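Local coordinates for protein importin-95 (Chaetomium thermophilum, PDB 4XRI) that acts as a nuclear import receptor of the importin-beta family, carrying protein cargo into the nucleus, and probably binds a small GTPase, at residues His61-Ala66 with Leu109-Ser114; Ala158-Ile163 with Arg203-Thr208; Ala592-Leu597 with Ile633-Asn638; Val625-Phe630 with Cys668-Gly673; Ala777-Asn782 with Ala823-Asn828. The protein carries 2 engineered substitutions. All coordinates share one frame; numbering follows the deposited sequence.

Interaction 1 of 5, residues His61-Ala66 with Leu109-Ser114. Engineered in segment 109-114: Pro-112 (natural residue Ser). With SO4 (sulfate ion), chain C; SO4 (sulfate ion), chain I.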
# COMPACT_ATOMS: atom_id res chain seq x y z
N HIS A 61 26.20 -9.18 -24.94
CA HIS A 61 25.49 -9.69 -23.78
C HIS A 61 26.44 -10.29 -22.75
O HIS A 61 26.17 -10.25 -21.55
CB HIS A 61 24.44 -10.73 -24.20
CG HIS A 61 25.02 -11.99 -24.77
ND1 HIS A 61 25.36 -12.13 -26.09
CD2 HIS A 61 25.31 -13.18 -24.18
CE1 HIS A 61 25.84 -13.34 -26.30
NE2 HIS A 61 25.81 -14.00 -25.16
N ILE A 62 27.56 -10.83 -23.21
CA ILE A 62 28.60 -11.32 -22.31
C ILE A 62 29.24 -10.16 -21.57
O ILE A 62 29.42 -10.20 -20.35
CB ILE A 62 29.68 -12.12 -23.05
CG1 ILE A 62 29.08 -13.38 -23.69
CG2 ILE A 62 30.81 -12.50 -22.10
CD1 ILE A 62 28.41 -14.30 -22.69
N ARG A 63 29.60 -9.12 -22.32
CA ARG A 63 30.23 -7.93 -21.76
C ARG A 63 29.32 -7.24 -20.76
O ARG A 63 29.77 -6.79 -19.70
CB ARG A 63 30.62 -6.96 -22.88
CG ARG A 63 31.57 -7.56 -23.90
CD ARG A 63 31.82 -6.59 -25.04
NE ARG A 63 32.57 -5.42 -24.61
CZ ARG A 63 32.90 -4.41 -25.41
NH1 ARG A 63 32.54 -4.44 -26.69
NH2 ARG A 63 33.59 -3.38 -24.94
N ALA A 64 28.03 -7.15 -21.10
CA ALA A 64 27.05 -6.56 -20.20
C ALA A 64 26.97 -7.36 -18.91
O ALA A 64 26.98 -6.79 -17.82
CB ALA A 64 25.68 -6.49 -20.88
N ALA A 65 26.91 -8.68 -19.05
CA ALA A 65 26.87 -9.59 -17.91
C ALA A 65 28.07 -9.39 -17.00
O ALA A 65 27.94 -9.37 -15.78
CB ALA A 65 26.81 -11.03 -18.39
N ALA A 66 29.24 -9.23 -17.61
CA ALA A 66 30.47 -8.98 -16.87
C ALA A 66 30.39 -7.66 -16.11
O ALA A 66 30.77 -7.57 -14.94
CB ALA A 66 31.67 -8.97 -17.81
N LEU A 109 33.27 3.16 -22.17
CA LEU A 109 32.20 4.08 -22.54
C LEU A 109 32.21 4.39 -24.04
O LEU A 109 31.17 4.69 -24.63
CB LEU A 109 32.30 5.39 -21.76
CG LEU A 109 32.06 5.37 -20.25
CD1 LEU A 109 32.14 6.79 -19.71
CD2 LEU A 109 30.73 4.73 -19.91
N ALA A 110 33.39 4.31 -24.64
CA ALA A 110 33.57 4.67 -26.05
C ALA A 110 33.21 3.52 -26.99
O ALA A 110 33.16 3.70 -28.21
CB ALA A 110 35.00 5.12 -26.29
N SER A 111 32.97 2.34 -26.42
CA SER A 111 32.67 1.15 -27.21
C SER A 111 31.45 1.33 -28.10
O SER A 111 30.42 1.85 -27.66
CB SER A 111 32.46 -0.06 -26.30
OG SER A 111 32.10 -1.20 -27.05
N PRO A 112 31.55 0.91 -29.38
CA PRO A 112 30.43 0.95 -30.31
C PRO A 112 29.34 -0.05 -29.94
O PRO A 112 28.23 0.01 -30.47
CB PRO A 112 31.07 0.60 -31.66
CG PRO A 112 32.27 -0.19 -31.30
CD PRO A 112 32.78 0.42 -30.02
N ASN A 113 29.65 -0.96 -29.02
CA ASN A 113 28.65 -1.88 -28.49
C ASN A 113 27.85 -1.22 -27.37
O ASN A 113 28.38 -0.92 -26.31
CB ASN A 113 29.30 -3.17 -28.00
CG ASN A 113 28.28 -4.23 -27.62
OD1 ASN A 113 27.88 -4.33 -26.45
ND2 ASN A 113 27.85 -5.01 -28.60
N SER A 114 26.56 -1.00 -27.63
CA SER A 114 25.70 -0.26 -26.72
C SER A 114 25.55 -0.93 -25.36
O SER A 114 25.51 -0.26 -24.33
CB SER A 114 24.32 -0.06 -27.35
OG SER A 114 24.39 0.84 -28.44
S SO4 C . 24.22 -9.83 -28.32
O1 SO4 C . 23.11 -10.70 -27.94
O2 SO4 C . 25.45 -10.33 -27.72
O3 SO4 C . 24.36 -9.83 -29.77
O4 SO4 C . 23.96 -8.47 -27.86
S SO4 I . 24.03 0.54 -31.97
O1 SO4 I . 25.19 0.04 -31.25
O2 SO4 I . 22.88 -0.32 -31.69
O3 SO4 I . 23.73 1.91 -31.54
O4 SO4 I . 24.30 0.54 -33.41
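Arg-63, on helix 60-72, and Asn-113, in the loop 109-114, mark the closest approach of the two backbones, yet their CA atoms stay 9.2 Å apart, so a long side chain has to span the gap. The arginine does this: its CG sits beside the backbone N (chi1 -59°), the chain bends further out at chi3, and the guanidinium ends against the loop. There Arg-63 NH1 lies 3.3 Å from Ser-111 OG, a weak hydrogen bond whose N-H...O angle of 127° is far from straight; the hydroxyl meets the guanidinium obliquely. The same Arg-63 NH1 rests 3.7 Å from Asn-113 CB, and the two side chains slide past each other in opposite directions with guanidinium and amide planes 28° apart. The loop links helices 95-108 and 114-131 of this HEAT-repeat solenoid and is folded as an ST turn, in which Ser-111 OG accepts from Asn-113 N at 3.2 Å. Asn-113 is then the N-cap of the following helix, its OD1 bonded to Ala-116 N. Stronger partners of the arginine lie outside the two segments: Glu-56 OE1 forms a salt bridge with NH1, and Leu-53 O accepts from NE. Because Glu-56 OE2 is also hydrogen-bonded to Ser-111 OG, one carboxylate grips groups from both segments.

Interaction 2 of 5, residues Ala158-Ile163 with Arg203-Thr208; sequences ASLTAI and RFAAIT. With SO4 (sulfate ion), chain D.
Leu-160 and Ala-206 carry the apolar part of this buried contact between two nearly parallel helical segments, whose axes approach to 8.5 Å at an angle of 8°. The leucine points at the other helix, with CG set beside its own backbone N (chi1 -76°), and reaches over with a single branch: Leu-160 CD1 lies 3.7 Å from Ala-206 CB and 4.2 Å from Ala-205 CB. Two alanines on the receiving side are consistent with so close an approach.

Polar linkage across the contact runs through one water. It donates to Thr-161 OG1 at 3.2 Å and to Ala-205 O at 2.8 Å, while that threonine hydroxyl is also hydrogen-bonded to Gln-157 O within its own helix. On helix 200-212, Thr-208 OG1 bonds back to Phe-204 O at 2.6 Å, reaching it from the opposite face of the carbonyl plane to Thr-208 N, and stands over the centre of the Phe-204 ring.

Charge is met away from the interface, where Arg-203 NH1 donates to O2 of a sulfate ion, probably from the crystallisation liquor, at 3.1 Å in a fairly straight bond (161°), and Arg-203 NE holds Ala-193 O. A leucine at Arg-203 has no NE or NH1, and would probably leave Ala-193 O without that side-chain donor and the sulfate without this anchor.

Leu-160 also packs on helices 140-150 and 182-193, Ala-158 touches the loop residue Leu-109, and Arg-203 rests on Ile-245 of helix 243-260, so the pair lies side by side within the HEAT-repeat solenoid.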
# COMPACT_ATOMS: atom_id res chain seq x y z
N ALA A 158 26.91 6.95 -23.75
CA ALA A 158 27.23 6.24 -22.53
C ALA A 158 27.65 7.17 -21.40
O ALA A 158 27.36 6.92 -20.23
CB ALA A 158 28.33 5.21 -22.79
N SER A 159 28.33 8.26 -21.75
CA SER A 159 28.78 9.22 -20.76
C SER A 159 27.61 10.04 -20.23
O SER A 159 27.55 10.37 -19.05
CB SER A 159 29.85 10.14 -21.33
OG SER A 159 30.97 9.39 -21.77
N LEU A 160 26.68 10.36 -21.13
CA LEU A 160 25.44 11.01 -20.72
C LEU A 160 24.67 10.10 -19.78
O LEU A 160 24.13 10.55 -18.76
CB LEU A 160 24.58 11.35 -21.95
CG LEU A 160 25.04 12.55 -22.76
CD1 LEU A 160 24.33 12.59 -24.11
CD2 LEU A 160 24.78 13.84 -21.99
N THR A 161 24.65 8.82 -20.11
CA THR A 161 23.98 7.81 -19.31
C THR A 161 24.62 7.68 -17.93
O THR A 161 23.93 7.54 -16.92
CB THR A 161 24.00 6.44 -20.02
OG1 THR A 161 23.28 6.53 -21.26
CG2 THR A 161 23.36 5.37 -19.16
N ALA A 162 25.95 7.74 -17.89
CA ALA A 162 26.69 7.65 -16.64
C ALA A 162 26.43 8.87 -15.77
O ALA A 162 26.26 8.76 -14.56
CB ALA A 162 28.18 7.49 -16.91
N ILE A 163 26.42 10.04 -16.40
CA ILE A 163 26.10 11.29 -15.72
C ILE A 163 24.72 11.23 -15.07
O ILE A 163 24.54 11.64 -13.92
CB ILE A 163 26.17 12.49 -16.70
CG1 ILE A 163 27.63 12.82 -17.03
CG2 ILE A 163 25.48 13.70 -16.11
CD1 ILE A 163 27.78 13.84 -18.14
N ARG A 203 20.75 12.48 -28.67
CA ARG A 203 19.61 13.25 -28.17
C ARG A 203 18.76 12.46 -27.19
O ARG A 203 18.34 12.98 -26.16
CB ARG A 203 18.74 13.75 -29.33
CG ARG A 203 19.28 14.98 -30.05
CD ARG A 203 18.26 15.54 -31.03
NE ARG A 203 17.16 16.22 -30.36
CZ ARG A 203 16.06 16.65 -30.97
NH1 ARG A 203 15.91 16.46 -32.28
NH2 ARG A 203 15.10 17.25 -30.28
N PHE A 204 18.51 11.19 -27.51
CA PHE A 204 17.71 10.34 -26.63
C PHE A 204 18.42 10.09 -25.31
O PHE A 204 17.81 10.14 -24.24
CB PHE A 204 17.39 9.00 -27.29
CG PHE A 204 16.67 8.05 -26.37
CD1 PHE A 204 15.38 8.33 -25.96
CD2 PHE A 204 17.28 6.89 -25.92
CE1 PHE A 204 14.71 7.47 -25.11
CE2 PHE A 204 16.61 6.03 -25.07
CZ PHE A 204 15.32 6.32 -24.67
N ALA A 205 19.72 9.83 -25.39
CA ALA A 205 20.54 9.61 -24.20
C ALA A 205 20.57 10.86 -23.33
O ALA A 205 20.53 10.79 -22.10
CB ALA A 205 21.94 9.20 -24.59
N ALA A 206 20.63 12.02 -23.99
CA ALA A 206 20.72 13.29 -23.29
C ALA A 206 19.42 13.67 -22.59
O ALA A 206 19.43 14.12 -21.45
CB ALA A 206 21.12 14.39 -24.26
N ILE A 207 18.30 13.48 -23.28
CA ILE A 207 17.00 13.84 -22.70
C ILE A 207 16.66 12.88 -21.56
O ILE A 207 16.03 13.27 -20.57
CB ILE A 207 15.88 13.83 -23.77
CG1 ILE A 207 14.62 14.53 -23.23
CG2 ILE A 207 15.56 12.43 -24.25
CD1 ILE A 207 14.78 16.02 -23.06
N THR A 208 17.11 11.64 -21.68
CA THR A 208 16.92 10.64 -20.63
C THR A 208 17.74 11.01 -19.41
O THR A 208 17.27 10.91 -18.27
CB THR A 208 17.31 9.23 -21.11
OG1 THR A 208 16.60 8.91 -22.30
CG2 THR A 208 17.00 8.20 -20.03
S SO4 D . 13.75 17.52 -34.84
O1 SO4 D . 14.57 16.32 -34.76
O2 SO4 D . 13.57 18.08 -33.50
O3 SO4 D . 14.40 18.51 -35.69
O4 SO4 D . 12.45 17.18 -35.41
O HOH W 1 20.81 8.50 -20.60

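Interaction 3 of 5, residues Ala592-Leu597 with Ile633-Asn638; sequences ATVQRL and ISALAN
Val-594 and Gln-595 on helix 573-597 meet Ala-635 and Leu-636 on helix 625-640, joining two helices that lie side by side in the alpha-solenoid of this HEAT-repeat protein. The axes of the short segments run within 14° of parallel and approach to 8.7 Å, close enough to bring the CA atoms of Gln-595 and Ala-635 to 5.8 Å. Ahead of the contact, Ala-592 and Thr-593 face the other way, onto Val-538 of helix 524-539.

Val-594 makes the main approach. It points across the interface, and the branch anti to the backbone N, CG1 (chi1 172°), enters beside the neighbouring backbone, 3.5 Å from Leu-636 N. The same Val-594 CG1 lies 4.2 Å from Leu-636 CD1, and Ile-608 of helix 605-616 packs against both residues. Gln-595 meets the other segment through CG at the exposed margin, while its OE1 is bonded to Gln-591 NE2 one turn earlier in the same helix.

Both partners converge on one methyl: Ala-635 CB lies 3.7 Å from Val-594 CG1 and 3.9 Å from Gln-595 CG.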
# COMPACT_ATOMS: atom_id res chain seq x y z
N ALA A 592 -18.87 -14.48 9.62
CA ALA A 592 -19.93 -13.51 9.39
C ALA A 592 -21.22 -13.92 10.10
O ALA A 592 -21.87 -13.10 10.75
CB ALA A 592 -20.18 -13.33 7.90
N THR A 593 -21.58 -15.20 9.99
CA THR A 593 -22.79 -15.71 10.61
C THR A 593 -22.67 -15.70 12.13
O THR A 593 -23.65 -15.44 12.83
CB THR A 593 -23.11 -17.15 10.15
OG1 THR A 593 -22.03 -18.02 10.50
CG2 THR A 593 -23.33 -17.19 8.64
N VAL A 594 -21.47 -15.98 12.64
CA VAL A 594 -21.24 -15.97 14.08
C VAL A 594 -21.44 -14.58 14.65
O VAL A 594 -22.19 -14.39 15.61
CB VAL A 594 -19.82 -16.47 14.43
CG1 VAL A 594 -19.54 -16.25 15.91
CG2 VAL A 594 -19.65 -17.94 14.07
N GLN A 595 -20.77 -13.60 14.05
CA GLN A 595 -20.90 -12.20 14.47
C GLN A 595 -22.33 -11.70 14.36
O GLN A 595 -22.83 -11.00 15.25
CB GLN A 595 -19.97 -11.29 13.65
CG GLN A 595 -18.50 -11.47 13.94
CD GLN A 595 -17.64 -10.41 13.27
OE1 GLN A 595 -16.62 -10.72 12.65
NE2 GLN A 595 -18.04 -9.15 13.41
N ARG A 596 -22.99 -12.06 13.26
CA ARG A 596 -24.35 -11.60 13.00
C ARG A 596 -25.35 -12.21 13.98
O ARG A 596 -26.30 -11.55 14.40
CB ARG A 596 -24.76 -11.92 11.57
CG ARG A 596 -26.06 -11.26 11.16
CD ARG A 596 -25.99 -9.75 11.34
NE ARG A 596 -27.30 -9.11 11.19
CZ ARG A 596 -28.13 -8.87 12.20
NH1 ARG A 596 -27.80 -9.21 13.44
NH2 ARG A 596 -29.30 -8.29 11.97
N LEU A 597 -25.15 -13.47 14.33
CA LEU A 597 -26.08 -14.17 15.21
C LEU A 597 -25.81 -13.83 16.67
O LEU A 597 -26.73 -13.85 17.50
CB LEU A 597 -26.00 -15.68 14.99
CG LEU A 597 -26.69 -16.21 13.73
CD1 LEU A 597 -26.39 -17.69 13.54
CD2 LEU A 597 -28.19 -15.97 13.79
N ILE A 633 -12.82 -18.15 15.39
CA ILE A 633 -12.83 -18.51 16.80
C ILE A 633 -12.98 -17.27 17.68
O ILE A 633 -13.73 -17.27 18.66
CB ILE A 633 -11.55 -19.27 17.20
CG1 ILE A 633 -11.51 -20.64 16.52
CG2 ILE A 633 -11.47 -19.44 18.71
CD1 ILE A 633 -10.23 -21.40 16.74
N SER A 634 -12.28 -16.20 17.30
CA SER A 634 -12.40 -14.92 17.98
C SER A 634 -13.84 -14.43 17.98
O SER A 634 -14.34 -13.93 18.99
CB SER A 634 -11.49 -13.87 17.32
OG SER A 634 -11.77 -12.58 17.81
N ALA A 635 -14.50 -14.59 16.83
CA ALA A 635 -15.90 -14.23 16.69
C ALA A 635 -16.77 -15.04 17.65
O ALA A 635 -17.65 -14.49 18.32
CB ALA A 635 -16.36 -14.45 15.26
N LEU A 636 -16.51 -16.34 17.73
CA LEU A 636 -17.28 -17.22 18.59
C LEU A 636 -17.08 -16.88 20.06
O LEU A 636 -18.02 -16.96 20.85
CB LEU A 636 -16.90 -18.68 18.33
CG LEU A 636 -17.81 -19.68 19.05
CD1 LEU A 636 -19.22 -19.60 18.48
CD2 LEU A 636 -17.26 -21.10 18.96
N ALA A 637 -15.86 -16.51 20.43
CA ALA A 637 -15.57 -16.15 21.81
C ALA A 637 -16.30 -14.87 22.19
O ALA A 637 -16.84 -14.76 23.29
CB ALA A 637 -14.06 -16.00 22.01
N ASN A 638 -16.30 -13.89 21.29
CA ASN A 638 -16.99 -12.63 21.51
C ASN A 638 -18.49 -12.82 21.63
O ASN A 638 -19.17 -12.09 22.36
CB ASN A 638 -16.67 -11.64 20.39
CG ASN A 638 -17.45 -10.34 20.51
OD1 ASN A 638 -17.02 -9.41 21.20
ND2 ASN A 638 -18.59 -10.27 19.84

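Interaction 4 of 5, residues Val625-Phe630 with Cys668-Gly673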
# COMPACT_ATOMS: atom_id res chain seq x y z
N VAL A 625 -5.05 -20.23 6.08
CA VAL A 625 -6.10 -20.94 6.80
C VAL A 625 -6.09 -20.77 8.33
O VAL A 625 -7.15 -20.52 8.91
CB VAL A 625 -6.06 -22.45 6.48
CG1 VAL A 625 -7.08 -23.20 7.31
CG2 VAL A 625 -6.31 -22.68 4.99
N PRO A 626 -4.92 -20.91 8.99
CA PRO A 626 -4.98 -20.77 10.45
C PRO A 626 -5.47 -19.40 10.89
O PRO A 626 -6.15 -19.28 11.91
CB PRO A 626 -3.52 -20.98 10.88
CG PRO A 626 -2.90 -21.76 9.78
CD PRO A 626 -3.56 -21.26 8.53
N GLU A 627 -5.14 -18.37 10.11
CA GLU A 627 -5.55 -17.01 10.43
C GLU A 627 -7.06 -16.84 10.30
O GLU A 627 -7.69 -16.17 11.11
CB GLU A 627 -4.82 -16.01 9.52
CG GLU A 627 -5.06 -14.56 9.87
CD GLU A 627 -4.00 -13.65 9.28
OE1 GLU A 627 -4.21 -12.42 9.26
OE2 GLU A 627 -2.96 -14.17 8.83
N GLY A 628 -7.63 -17.48 9.29
CA GLY A 628 -9.07 -17.45 9.08
C GLY A 628 -9.80 -18.20 10.18
O GLY A 628 -10.85 -17.78 10.64
N VAL A 629 -9.23 -19.33 10.59
CA VAL A 629 -9.78 -20.12 11.69
C VAL A 629 -9.78 -19.32 12.99
O VAL A 629 -10.77 -19.29 13.71
CB VAL A 629 -8.99 -21.43 11.89
CG1 VAL A 629 -9.41 -22.11 13.18
CG2 VAL A 629 -9.18 -22.36 10.70
N PHE A 630 -8.66 -18.66 13.26
CA PHE A 630 -8.52 -17.85 14.47
C PHE A 630 -9.52 -16.70 14.49
O PHE A 630 -10.08 -16.37 15.54
CB PHE A 630 -7.09 -17.31 14.58
CG PHE A 630 -6.16 -18.20 15.36
CD1 PHE A 630 -6.01 -19.53 15.01
CD2 PHE A 630 -5.46 -17.71 16.44
CE1 PHE A 630 -5.16 -20.35 15.73
CE2 PHE A 630 -4.61 -18.53 17.17
CZ PHE A 630 -4.46 -19.85 16.81
N CYS A 668 1.05 -15.01 14.52
CA CYS A 668 1.49 -14.62 15.86
C CYS A 668 0.71 -13.40 16.32
O CYS A 668 0.19 -13.36 17.43
CB CYS A 668 2.99 -14.35 15.89
SG CYS A 668 3.67 -14.04 17.55
N SER A 669 0.64 -12.40 15.44
CA SER A 669 -0.13 -11.19 15.72
C SER A 669 -1.60 -11.50 15.96
O SER A 669 -2.23 -10.92 16.84
CB SER A 669 0.01 -10.18 14.57
OG SER A 669 1.27 -9.53 14.62
N MET A 670 -2.15 -12.42 15.17
CA MET A 670 -3.53 -12.86 15.33
C MET A 670 -3.73 -13.55 16.68
O MET A 670 -4.77 -13.39 17.32
CB MET A 670 -3.92 -13.81 14.20
CG MET A 670 -5.37 -14.27 14.25
SD MET A 670 -6.54 -12.92 13.98
CE MET A 670 -6.37 -12.68 12.21
N ALA A 671 -2.73 -14.31 17.10
CA ALA A 671 -2.77 -15.01 18.38
C ALA A 671 -2.82 -14.03 19.54
O ALA A 671 -3.56 -14.23 20.51
CB ALA A 671 -1.57 -15.94 18.52
N ILE A 672 -2.02 -12.97 19.45
CA ILE A 672 -2.00 -11.93 20.48
C ILE A 672 -3.35 -11.24 20.55
O ILE A 672 -3.85 -10.96 21.64
CB ILE A 672 -0.90 -10.89 20.19
CG1 ILE A 672 0.47 -11.57 20.17
CG2 ILE A 672 -0.94 -9.78 21.23
CD1 ILE A 672 1.57 -10.68 19.63
N GLY A 673 -3.94 -10.99 19.39
CA GLY A 673 -5.27 -10.41 19.30
C GLY A 673 -6.30 -11.35 19.90
O GLY A 673 -7.27 -10.91 20.53
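Met-670 reaches Glu-627 and Phe-630 through a doubly bent chain: CG extends away from the backbone N (chi1 -177°), and bends at chi2 and chi3 then fold the thioether round so that the methyl arrives at the glutamate. Glu-627 keeps an extended chain, and the two side chains cross at about a right angle. The result is a tight touch, with Met-670 CE only 3.3 Å from Glu-627 CG and 3.7 Å from Glu-627 OE1.

The root of the methionine chain serves the other partner. Met-670 CG lies 3.5 Å from Phe-630 CB as these side chains slide past each other in opposite directions, and it stands oblique to the ring. The far part of that ring goes to the next residue, Phe-630 CE2 lying 4.2 Å from Ala-671 CB. With an alanine at Met-670, the CG and CE contacts would go, and Phe-630 CB and the Glu-627 chain would probably face a gap between the helices.

The axes of the two short segments, on helices 625-640 and 665-682 of the alpha-solenoid, approach to 10.0 Å at 11°, nearly parallel. Phe-630 and Ala-671 both rest on Ala-658 of helix 648-660, and Phe-630 also touches Leu-616.

No hydrogen bond crosses between the segments, so their adhesion is by dispersion, graded from the buried phenylalanine to a partly exposed margin. There the carboxylate of Glu-627 finds its polar partner beyond the contact, in Ser-666 OG, while its CG methylene meets the methyl.

Interaction 5 of 5, residues Ala777-Asn782 with Ala823-Asn828; sequences AMKTSN and ADAYPN
Lys-779 packs against Asp-824 and Ala-825 where helices 754-780 and 809-825 of the alpha-solenoid come to their C-terminal ends. The first of these ends in a Schellman motif: Asn-782, with positive phi (54°), is the C-prime residue, and the signature bonds run from Lys-783 N to Met-778 O and from Asn-782 N to Lys-779 O, the latter 3.0 Å long.

The close part of the contact is narrow and apolar. The CA atoms of Lys-779 and Ala-825 are 5.4 Å apart, near enough for the lysine methylenes to lie along the other helix. Lys-779 sends CG away from its backbone N (chi1 -176°), which lays the start of the chain against the last turn of helix 809-825: CG is 4.0 Å from Ala-825 CA, and Lys-779 CB is 4.4 Å from Ala-825 CB. These separations describe modest van der Waals packing, and no hydrogen bond joins the two segments.

Toward its margin the contact slackens. Lys-779 CD still lies 4.3 Å from Asp-824 CB, but after the bend at chi3 the ammonium stops short of the carboxylate, with Lys-779 NZ 5.0 Å from Asp-824 OD1, so the opposite charges may attract without pairing. Asp-824 also leans on Trp-863 of helix 855-872. Tyr-826, buried and the first residue to leave helical geometry, places its hydroxyl on Thr-784 O. Back in the first segment, the turn is fastened by Ser-781 OG, which donates to Ala-777 O at 2.8 Å.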
# COMPACT_ATOMS: atom_id res chain seq x y z
N ALA A 777 -7.05 -2.46 37.56
CA ALA A 777 -6.84 -3.71 38.29
C ALA A 777 -6.40 -3.44 39.73
O ALA A 777 -6.88 -4.09 40.66
CB ALA A 777 -5.81 -4.57 37.58
N MET A 778 -5.51 -2.48 39.90
CA MET A 778 -4.97 -2.17 41.23
C MET A 778 -5.98 -1.38 42.06
O MET A 778 -6.00 -1.49 43.29
CB MET A 778 -3.66 -1.39 41.10
CG MET A 778 -2.54 -2.16 40.39
SD MET A 778 -2.02 -3.67 41.23
CE MET A 778 -2.97 -4.92 40.37
N LYS A 779 -6.81 -0.59 41.39
CA LYS A 779 -7.84 0.18 42.09
C LYS A 779 -8.91 -0.75 42.67
O LYS A 779 -9.22 -0.67 43.86
CB LYS A 779 -8.50 1.19 41.15
CG LYS A 779 -9.52 2.09 41.83
CD LYS A 779 -10.38 2.79 40.80
CE LYS A 779 -11.17 1.78 39.98
NZ LYS A 779 -11.87 2.42 38.83
N THR A 780 -9.45 -1.63 41.83
CA THR A 780 -10.54 -2.51 42.23
C THR A 780 -10.11 -3.58 43.23
O THR A 780 -10.94 -4.21 43.88
CB THR A 780 -11.17 -3.21 41.01
OG1 THR A 780 -10.18 -3.98 40.33
CG2 THR A 780 -11.75 -2.18 40.05
N SER A 781 -8.80 -3.78 43.36
CA SER A 781 -8.27 -4.74 44.32
C SER A 781 -7.68 -4.02 45.53
O SER A 781 -7.03 -4.64 46.37
CB SER A 781 -7.22 -5.64 43.67
OG SER A 781 -6.10 -4.89 43.23
N ASN A 782 -7.91 -2.71 45.59
CA ASN A 782 -7.41 -1.87 46.67
C ASN A 782 -5.90 -2.00 46.84
O ASN A 782 -5.40 -2.15 47.96
CB ASN A 782 -8.12 -2.21 47.98
CG ASN A 782 -9.61 -1.96 47.92
OD1 ASN A 782 -10.42 -2.85 48.19
ND2 ASN A 782 -9.98 -0.74 47.55
N ALA A 823 -7.26 9.69 38.36
CA ALA A 823 -8.05 10.53 39.26
C ALA A 823 -8.91 9.67 40.17
O ALA A 823 -8.98 9.90 41.38
CB ALA A 823 -8.92 11.48 38.46
N ASP A 824 -9.56 8.67 39.58
CA ASP A 824 -10.38 7.73 40.33
C ASP A 824 -9.54 6.93 41.32
O ASP A 824 -9.93 6.74 42.47
CB ASP A 824 -11.10 6.78 39.37
CG ASP A 824 -12.56 7.14 39.19
OD1 ASP A 824 -13.00 7.27 38.03
OD2 ASP A 824 -13.27 7.28 40.21
N ALA A 825 -8.38 6.47 40.86
CA ALA A 825 -7.53 5.59 41.66
C ALA A 825 -6.93 6.31 42.86
O ALA A 825 -6.66 5.70 43.90
CB ALA A 825 -6.42 5.00 40.80
N TYR A 826 -6.70 7.61 42.72
CA TYR A 826 -6.19 8.41 43.82
C TYR A 826 -7.06 9.64 44.03
O TYR A 826 -6.73 10.73 43.56
CB TYR A 826 -4.74 8.82 43.57
CG TYR A 826 -3.82 7.63 43.37
CD1 TYR A 826 -3.26 6.97 44.46
CD2 TYR A 826 -3.53 7.16 42.10
CE1 TYR A 826 -2.43 5.89 44.28
CE2 TYR A 826 -2.70 6.07 41.91
CZ TYR A 826 -2.15 5.44 43.01
OH TYR A 826 -1.32 4.36 42.82
N PRO A 827 -8.19 9.47 44.73
CA PRO A 827 -9.15 10.54 44.98
C PRO A 827 -8.66 11.48 46.07
O PRO A 827 -7.49 11.42 46.43
CB PRO A 827 -10.41 9.79 45.41
CG PRO A 827 -9.87 8.58 46.10
CD PRO A 827 -8.60 8.21 45.37
N ASN A 828 -9.57 12.30 46.61
CA ASN A 828 -9.25 13.33 47.60
C ASN A 828 -7.89 14.01 47.39
O ASN A 828 -7.11 14.17 48.32
CB ASN A 828 -9.31 12.76 49.03
CG ASN A 828 -10.73 12.45 49.48
OD1 ASN A 828 -11.69 13.02 48.96
ND2 ASN A 828 -10.87 11.54 50.44

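Overall arrangement
Interactions 1 and 2 lie in the N-terminal part of the solenoid and touch each other, Leu-109 of the first packing on Ala-158 and Ser-159 of the second. Interactions 3, 4 and 5 belong to the C-terminal part; the centres of 1 and 5 are about 77 Å apart. Helix 625-640 is shared, its early turns serving interaction 4 and later ones interaction 3. Buried helix pairs 2 and 3 rest on small apolar residues, and only 2 adds a bridging water. Interaction 1, also buried, is a helix-to-loop contact where arginine meets serine through a weak bond, its salt bridge lying outside the segments. Interactions 4 and 5 are partly exposed, with glutamate or lysine methylenes at their margins.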